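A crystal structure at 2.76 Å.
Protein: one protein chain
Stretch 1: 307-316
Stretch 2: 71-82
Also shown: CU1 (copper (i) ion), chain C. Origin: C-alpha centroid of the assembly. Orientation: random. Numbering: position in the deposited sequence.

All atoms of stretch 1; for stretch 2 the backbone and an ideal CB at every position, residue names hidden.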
ATOM      1  N   ARG A 307     -17.405  13.091  -0.370  1.00 52.69           N
ATOM      2  CA  ARG A 307     -17.511  14.033   0.739  1.00 52.95           C
ATOM      3  C   ARG A 307     -16.243  14.863   0.947  1.00 52.89           C
ATOM      4  O   ARG A 307     -16.312  16.087   1.047  1.00 54.08           O
ATOM      5  CB  ARG A 307     -17.875  13.286   2.024  1.00 48.71           C
ATOM      6  CG  ARG A 307     -19.359  12.947   2.115  1.00 66.23           C
ATOM      7  CD  ARG A 307     -19.672  11.998   3.260  1.00 64.25           C
ATOM      8  NE  ARG A 307     -19.367  10.610   2.925  1.00 55.69           N
ATOM      9  CZ  ARG A 307     -19.672   9.573   3.696  1.00 60.37           C
ATOM     10  NH1 ARG A 307     -20.295   9.765   4.852  1.00 62.34           N
ATOM     11  NH2 ARG A 307     -19.357   8.342   3.314  1.00 50.48           N
ATOM     12  N   GLU A 308     -15.089  14.205   1.009  1.00 53.12           N
ATOM     13  CA  GLU A 308     -13.829  14.920   1.201  1.00 49.39           C
ATOM     14  C   GLU A 308     -13.423  15.694  -0.050  1.00 56.61           C
ATOM     15  O   GLU A 308     -13.158  16.895   0.011  1.00 53.04           O
ATOM     16  CB  GLU A 308     -12.709  13.955   1.593  1.00 48.81           C
ATOM     17  CG  GLU A 308     -12.834  13.378   2.991  1.00 54.53           C
ATOM     18  CD  GLU A 308     -11.503  12.899   3.538  1.00 57.52           C
ATOM     19  OE1 GLU A 308     -10.454  13.302   2.989  1.00 57.48           O
ATOM     20  OE2 GLU A 308     -11.503  12.121   4.515  1.00 54.53           O
ATOM     21  N   GLY A 309     -13.373  14.995  -1.180  1.00 50.59           N
ATOM     22  CA  GLY A 309     -12.958  15.596  -2.434  1.00 39.03           C
ATOM     23  C   GLY A 309     -11.563  15.157  -2.832  1.00 40.69           C
ATOM     24  O   GLY A 309     -10.628  15.234  -2.036  1.00 44.88           O
ATOM     25  N   SER A 310     -11.421  14.686  -4.066  1.00 43.06           N
ATOM     26  CA  SER A 310     -10.128  14.254  -4.583  1.00 44.02           C
ATOM     27  C   SER A 310      -9.975  14.738  -6.019  1.00 44.26           C
ATOM     28  O   SER A 310     -10.930  15.235  -6.610  1.00 41.93           O
ATOM     29  CB  SER A 310      -9.993  12.734  -4.506  1.00 42.46           C
ATOM     30  OG  SER A 310     -10.912  12.102  -5.378  1.00 48.88           O
ATOM     31  N   MET A 311      -8.786  14.595  -6.591  1.00 42.29           N
ATOM     32  CA  MET A 311      -8.552  15.125  -7.932  1.00 47.83           C
ATOM     33  C   MET A 311      -9.348  14.348  -8.987  1.00 52.09           C
ATOM     34  O   MET A 311      -9.400  14.738 -10.152  1.00 49.30           O
ATOM     35  CB  MET A 311      -7.049  15.109  -8.252  1.00 43.39           C
ATOM     36  CG  MET A 311      -6.661  15.574  -9.665  1.00 37.92           C
ATOM     37  SD  MET A 311      -4.880  15.554  -9.994  1.00 57.28           S
ATOM     38  CE  MET A 311      -4.362  17.111  -9.244  1.00 47.49           C
ATOM     39  N   GLY A 312      -9.976  13.251  -8.578  1.00 44.29           N
ATOM     40  CA  GLY A 312     -10.820  12.496  -9.484  1.00 43.14           C
ATOM     41  C   GLY A 312     -12.256  12.974  -9.402  1.00 50.68           C
ATOM     42  O   GLY A 312     -12.950  13.069 -10.416  1.00 46.97           O
ATOM     43  N   PHE A 313     -12.702  13.284  -8.189  1.00 47.36           N
ATOM     44  CA  PHE A 313     -14.082  13.697  -7.965  1.00 45.59           C
ATOM     45  C   PHE A 313     -14.178  14.908  -7.046  1.00 48.86           C
ATOM     46  O   PHE A 313     -13.604  14.919  -5.958  1.00 46.51           O
ATOM     47  CB  PHE A 313     -14.896  12.546  -7.372  1.00 40.55           C
ATOM     48  CG  PHE A 313     -14.678  11.230  -8.056  1.00 41.79           C
ATOM     49  CD1 PHE A 313     -15.281  10.959  -9.273  1.00 43.90           C
ATOM     50  CD2 PHE A 313     -13.876  10.261  -7.478  1.00 40.69           C
ATOM     51  CE1 PHE A 313     -15.084   9.744  -9.904  1.00 37.86           C
ATOM     52  CE2 PHE A 313     -13.675   9.047  -8.101  1.00 38.82           C
ATOM     53  CZ  PHE A 313     -14.280   8.788  -9.317  1.00 40.68           C
ATOM     54  N   ALA A 314     -14.912  15.924  -7.487  1.00 51.77           N
ATOM     55  CA  ALA A 314     -15.177  17.091  -6.657  1.00 45.98           C
ATOM     56  C   ALA A 314     -16.210  16.745  -5.591  1.00 53.41           C
ATOM     57  O   ALA A 314     -17.003  15.820  -5.770  1.00 55.83           O
ATOM     58  CB  ALA A 314     -15.652  18.254  -7.507  1.00 50.08           C
ATOM     59  N   PRO A 315     -16.206  17.491  -4.477  1.00 50.89           N
ATOM     60  CA  PRO A 315     -17.112  17.223  -3.355  1.00 52.34           C
ATOM     61  C   PRO A 315     -18.581  17.337  -3.753  1.00 51.28           C
ATOM     62  O   PRO A 315     -19.009  18.382  -4.240  1.00 54.55           O
ATOM     63  CB  PRO A 315     -16.734  18.300  -2.332  1.00 52.25           C
ATOM     64  CG  PRO A 315     -16.108  19.387  -3.139  1.00 49.23           C
ATOM     65  CD  PRO A 315     -15.384  18.691  -4.249  1.00 48.61           C
ATOM     66  N   GLY A 316     -19.339  16.262  -3.550  1.00 46.62           N
ATOM     67  CA  GLY A 316     -20.750  16.249  -3.886  1.00 42.74           C
ATOM     68  C   GLY A 316     -21.064  15.353  -5.068  1.00 45.04           C
ATOM     69  O   GLY A 316     -22.223  15.017  -5.314  1.00 47.28           O
ATOM     70  N   UNK A  71      -8.811  19.703 -17.785  1.00 61.50           N
ATOM     71  CA  UNK A  71      -8.423  20.051 -16.423  1.00 59.25           C
ATOM     72  C   UNK A  71      -9.151  19.185 -15.399  1.00 60.98           C
ATOM     73  O   UNK A  71     -10.351  18.933 -15.525  1.00 65.97           O
ATOM     74  CB  UNK A  71      -8.705  21.531 -16.154  1.00 59.25           C
ATOM     75  N   UNK A  72      -8.415  18.726 -14.393  1.00 58.83           N
ATOM     76  CA  UNK A  72      -8.984  17.898 -13.337  1.00 55.74           C
ATOM     77  C   UNK A  72     -10.076  18.650 -12.579  1.00 59.68           C
ATOM     78  O   UNK A  72      -9.940  19.845 -12.309  1.00 58.75           O
ATOM     79  CB  UNK A  72      -7.889  17.442 -12.371  1.00 55.74           C
ATOM     80  N   UNK A  73     -11.162  17.944 -12.232  1.00 55.63           N
ATOM     81  CA  UNK A  73     -12.350  18.527 -11.597  1.00 62.06           C
ATOM     82  C   UNK A  73     -12.106  19.072 -10.192  1.00 51.54           C
ATOM     83  O   UNK A  73     -13.018  19.656  -9.608  1.00 56.84           O
ATOM     84  CB  UNK A  73     -13.459  17.475 -11.534  1.00 62.06           C
ATOM     85  N   UNK A  74     -10.902  18.892  -9.660  1.00 50.20           N
ATOM     86  CA  UNK A  74     -10.623  19.308  -8.290  1.00 50.87           C
ATOM     87  C   UNK A  74      -9.133  19.235  -7.978  1.00 49.77           C
ATOM     88  O   UNK A  74      -8.498  18.203  -8.186  1.00 50.46           O
ATOM     89  CB  UNK A  74     -11.407  18.441  -7.303  1.00 50.87           C
ATOM     90  N   UNK A  75      -8.579  20.337  -7.480  1.00 53.90           N
ATOM     91  CA  UNK A  75      -7.164  20.389  -7.136  1.00 48.13           C
ATOM     92  C   UNK A  75      -6.923  19.818  -5.745  1.00 43.92           C
ATOM     93  O   UNK A  75      -7.172  20.480  -4.736  1.00 49.30           O
ATOM     94  CB  UNK A  75      -6.647  21.827  -7.215  1.00 48.13           C
ATOM     95  N   UNK A  76      -6.434  18.584  -5.704  1.00 42.11           N
ATOM     96  CA  UNK A  76      -6.168  17.892  -4.451  1.00 43.75           C
ATOM     97  C   UNK A  76      -5.474  16.566  -4.738  1.00 42.79           C
ATOM     98  O   UNK A  76      -5.019  16.328  -5.857  1.00 41.63           O
ATOM     99  CB  UNK A  76      -7.462  17.667  -3.667  1.00 43.75           C
ATOM    100  N   UNK A  77      -5.393  15.705  -3.730  1.00 39.07           N
ATOM    101  CA  UNK A  77      -4.806  14.390  -3.908  1.00 36.27           C
ATOM    102  C   UNK A  77      -5.672  13.511  -4.790  1.00 42.06           C
ATOM    103  O   UNK A  77      -6.789  13.885  -5.147  1.00 43.82           O
ATOM    104  CB  UNK A  77      -4.586  13.718  -2.551  1.00 36.27           C
ATOM    105  N   UNK A  78      -5.154  12.343  -5.152  1.00 44.25           N
ATOM    106  CA  UNK A  78      -5.913  11.386  -5.950  1.00 41.49           C
ATOM    107  C   UNK A  78      -6.670  10.408  -5.061  1.00 38.11           C
ATOM    108  O   UNK A  78      -7.763   9.962  -5.412  1.00 40.33           O
ATOM    109  CB  UNK A  78      -4.983  10.625  -6.896  1.00 41.49           C
ATOM    110  N   UNK A  79      -6.080  10.079  -3.914  1.00 38.80           N
ATOM    111  CA  UNK A  79      -6.609   9.036  -3.041  1.00 38.97           C
ATOM    112  C   UNK A  79      -8.038   9.323  -2.605  1.00 35.53           C
ATOM    113  O   UNK A  79      -8.393  10.459  -2.295  1.00 37.32           O
ATOM    114  CB  UNK A  79      -5.715   8.879  -1.809  1.00 38.97           C
ATOM    115  N   UNK A  80      -8.852   8.275  -2.597  1.00 39.52           N
ATOM    116  CA  UNK A  80     -10.249   8.382  -2.213  1.00 41.36           C
ATOM    117  C   UNK A  80     -10.433   7.966  -0.760  1.00 44.53           C
ATOM    118  O   UNK A  80     -10.176   6.819  -0.396  1.00 47.17           O
ATOM    119  CB  UNK A  80     -11.126   7.527  -3.130  1.00 41.36           C
ATOM    120  N   UNK A  81     -10.876   8.906   0.067  1.00 46.99           N
ATOM    121  CA  UNK A  81     -11.029   8.654   1.493  1.00 46.13           C
ATOM    122  C   UNK A  81     -12.404   9.103   1.973  1.00 46.72           C
ATOM    123  O   UNK A  81     -12.942  10.098   1.488  1.00 56.44           O
ATOM    124  CB  UNK A  81      -9.931   9.367   2.284  1.00 46.13           C
ATOM    125  N   UNK A  82     -12.968   8.357   2.918  1.00 39.28           N
ATOM    126  CA  UNK A  82     -14.291   8.652   3.461  1.00 41.61           C
ATOM    127  C   UNK A  82     -15.390   8.446   2.422  1.00 39.24           C
ATOM    128  O   UNK A  82     -16.483   8.999   2.543  1.00 36.62           O
ATOM    129  CB  UNK A  82     -14.335  10.088   3.987  1.00 41.61           C
TER
HETATM  130 CU   CU1 C 401      -5.235   6.717   0.664  1.00 44.28          CU

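Position 71 has nothing of stretch 1 within reach of its CB, so almost any side chain would do; it is Thr71, which makes no contact here.

At position 72 the CA-to-CB bond points toward stretch 1, and the ideal CB already lies 3.5 Å from Met311 CG. A compact apolar side chain suits so close an approach. The residue is Val72, whose CG1 packs 3.4 Å from Met311 CG.

Position 73 also points toward stretch 1, but its ideal CB is 4.6 Å from both Ala314 N and Gly312 O, leaving space for a modest side chain. Phi of -66° admits proline among many others. Pro73 fills the gap with its ring: CG reaches 3.3 Å from Gly312 O and CD 3.4 Å from Met311 O.

Position 74 faces the turn closed by Ser310 N to Phe313 O (2.9 Å). Its CB sits 3.3 Å from Ser310 O and near Ala314 CA, and beyond lie Ala314, Pro315 and the bare backbone of Gly309. A broad, flat side chain could cover this surface; a long aliphatic one might also serve. Tyr74 has chi1 in t. Pro315 CD lies over one face of its ring, 3.8 Å from the ring centroid, a CH-pi contact, while Ala314 CB lies 4.2 Å from Tyr74 CD1. A CB on Gly309 would come 3.0 Å from Tyr74 CE2; the absence of a side chain at Gly309, which its backbone angles already require, leaves room for the ring. The backbone contributes as well: Met311 CA is 3.1 Å from Tyr74 O, a CA-H...O contact.

Position 75 points away and is undemanding; it is Glu75.

At position 76 CB runs sideways, 4.3 Å from Gly309 O, and a small side chain is adequate. Ser76 places OG 3.9 Å from Gly309 O.

Position 77 matters for its carbonyl, which accepts a hydrogen bond from Met311 N (2.6 Å, 160°). A CB would point away from stretch 1, and the backbone angles do not demand glycine, yet Gly77 is found.

Position 78 points away at CB, but the extended Met311 side chain runs nearby, so a long or aromatic side chain could turn back to meet it. Tyr78 does so: Met311 SD lies over one face of the ring, 3.9 Å from its centroid, a sulfur-aromatic contact.

Position 79 points away from stretch 1, which therefore sets no demand, and many side chains would suit. It is Cys79, whose SG is bonded covalently to the side chain of position 81.

Position 80 runs sideways, its CB 5.1 Å from Ser310 OG, and many residues would fit. Thr80 brings CG2 4.2 Å from that hydroxyl.

Position 81 has its CB 3.9 Å from Glu308 OE2, but the nearby copper favors a ligand. His81 leads its ring away from stretch 1 and binds copper through NE2 (2.1 Å); its CE1 carries the covalent bond to Cys79 SG (1.8 Å).

Position 82 points toward Glu308, its CB 3.5 Å from OE2, which favors a short donor, though the left-handed backbone (67/22) is easiest for glycine or asparagine. Ser82 supplies the donor: OG donates to Glu308 OE2 (2.6 Å). Its carbonyl O also lies 3.0 Å from Arg307 NH2.

Stretch 2, residues 71-82: TVPYESGYCTHS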
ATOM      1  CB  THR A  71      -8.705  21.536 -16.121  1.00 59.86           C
ATOM      2  OG1 THR A  71      -8.324  21.833 -14.771  1.00 65.31           O
ATOM      3  CG2 THR A  71     -10.181  21.848 -16.308  1.00 59.96           C
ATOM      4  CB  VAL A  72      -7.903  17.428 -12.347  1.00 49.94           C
ATOM      5  CG1 VAL A  72      -7.021  16.370 -12.988  1.00 45.54           C
ATOM      6  CG2 VAL A  72      -7.072  18.610 -11.874  1.00 57.57           C
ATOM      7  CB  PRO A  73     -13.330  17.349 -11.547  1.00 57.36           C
ATOM      8  CG  PRO A  73     -12.460  16.140 -11.550  1.00 55.86           C
ATOM      9  CD  PRO A  73     -11.300  16.492 -12.431  1.00 47.35           C
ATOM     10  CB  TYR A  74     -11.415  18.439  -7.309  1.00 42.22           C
ATOM     11  CG  TYR A  74     -11.574  19.032  -5.929  1.00 44.97           C
ATOM     12  CD1 TYR A  74     -12.404  20.124  -5.715  1.00 49.66           C
ATOM     13  CD2 TYR A  74     -10.911  18.489  -4.835  1.00 44.27           C
ATOM     14  CE1 TYR A  74     -12.560  20.668  -4.452  1.00 45.34           C
ATOM     15  CE2 TYR A  74     -11.062  19.024  -3.570  1.00 37.88           C
ATOM     16  CZ  TYR A  74     -11.889  20.113  -3.385  1.00 41.08           C
ATOM     17  OH  TYR A  74     -12.044  20.651  -2.127  1.00 49.04           O
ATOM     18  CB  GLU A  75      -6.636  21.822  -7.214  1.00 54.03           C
ATOM     19  CG  GLU A  75      -5.134  21.934  -6.997  1.00 54.08           C
ATOM     20  CD  GLU A  75      -4.636  23.365  -7.059  1.00 72.59           C
ATOM     21  OE1 GLU A  75      -5.478  24.288  -7.086  1.00 84.66           O
ATOM     22  OE2 GLU A  75      -3.404  23.567  -7.082  1.00 70.53           O
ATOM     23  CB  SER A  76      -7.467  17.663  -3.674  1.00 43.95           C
ATOM     24  OG  SER A  76      -7.223  16.988  -2.453  1.00 40.98           O
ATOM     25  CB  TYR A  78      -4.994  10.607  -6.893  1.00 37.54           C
ATOM     26  CG  TYR A  78      -4.849  11.197  -8.276  1.00 36.05           C
ATOM     27  CD1 TYR A  78      -5.940  11.296  -9.128  1.00 37.02           C
ATOM     28  CD2 TYR A  78      -3.613  11.625  -8.741  1.00 38.63           C
ATOM     29  CE1 TYR A  78      -5.809  11.825 -10.398  1.00 41.54           C
ATOM     30  CE2 TYR A  78      -3.471  12.154 -10.010  1.00 39.66           C
ATOM     31  CZ  TYR A  78      -4.572  12.251 -10.835  1.00 42.13           C
ATOM     32  OH  TYR A  78      -4.434  12.777 -12.098  1.00 41.84           O
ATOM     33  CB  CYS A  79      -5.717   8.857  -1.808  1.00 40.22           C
ATOM     34  SG  CYS A  79      -5.727  10.240  -0.645  1.00 48.13           S
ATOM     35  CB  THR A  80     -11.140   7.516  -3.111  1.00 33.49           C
ATOM     36  OG1 THR A  80     -10.729   6.148  -3.006  1.00 35.88           O
ATOM     37  CG2 THR A  80     -11.025   7.965  -4.557  1.00 33.22           C
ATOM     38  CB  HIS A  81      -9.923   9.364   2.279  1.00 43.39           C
ATOM     39  CG  HIS A  81      -8.543   9.068   1.778  1.00 40.90           C
ATOM     40  ND1 HIS A  81      -7.798   9.982   1.066  1.00 42.24           N
ATOM     41  CD2 HIS A  81      -7.777   7.955   1.877  1.00 39.65           C
ATOM     42  CE1 HIS A  81      -6.631   9.448   0.751  1.00 49.32           C
ATOM     43  NE2 HIS A  81      -6.593   8.217   1.231  1.00 43.79           N
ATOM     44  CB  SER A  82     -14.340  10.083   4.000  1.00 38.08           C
ATOM     45  OG  SER A  82     -13.304  10.307   4.938  1.00 41.70           O
TER
HETATM   46  O   HOH W   1      -4.616   6.590   2.995  0.90 42.65           O
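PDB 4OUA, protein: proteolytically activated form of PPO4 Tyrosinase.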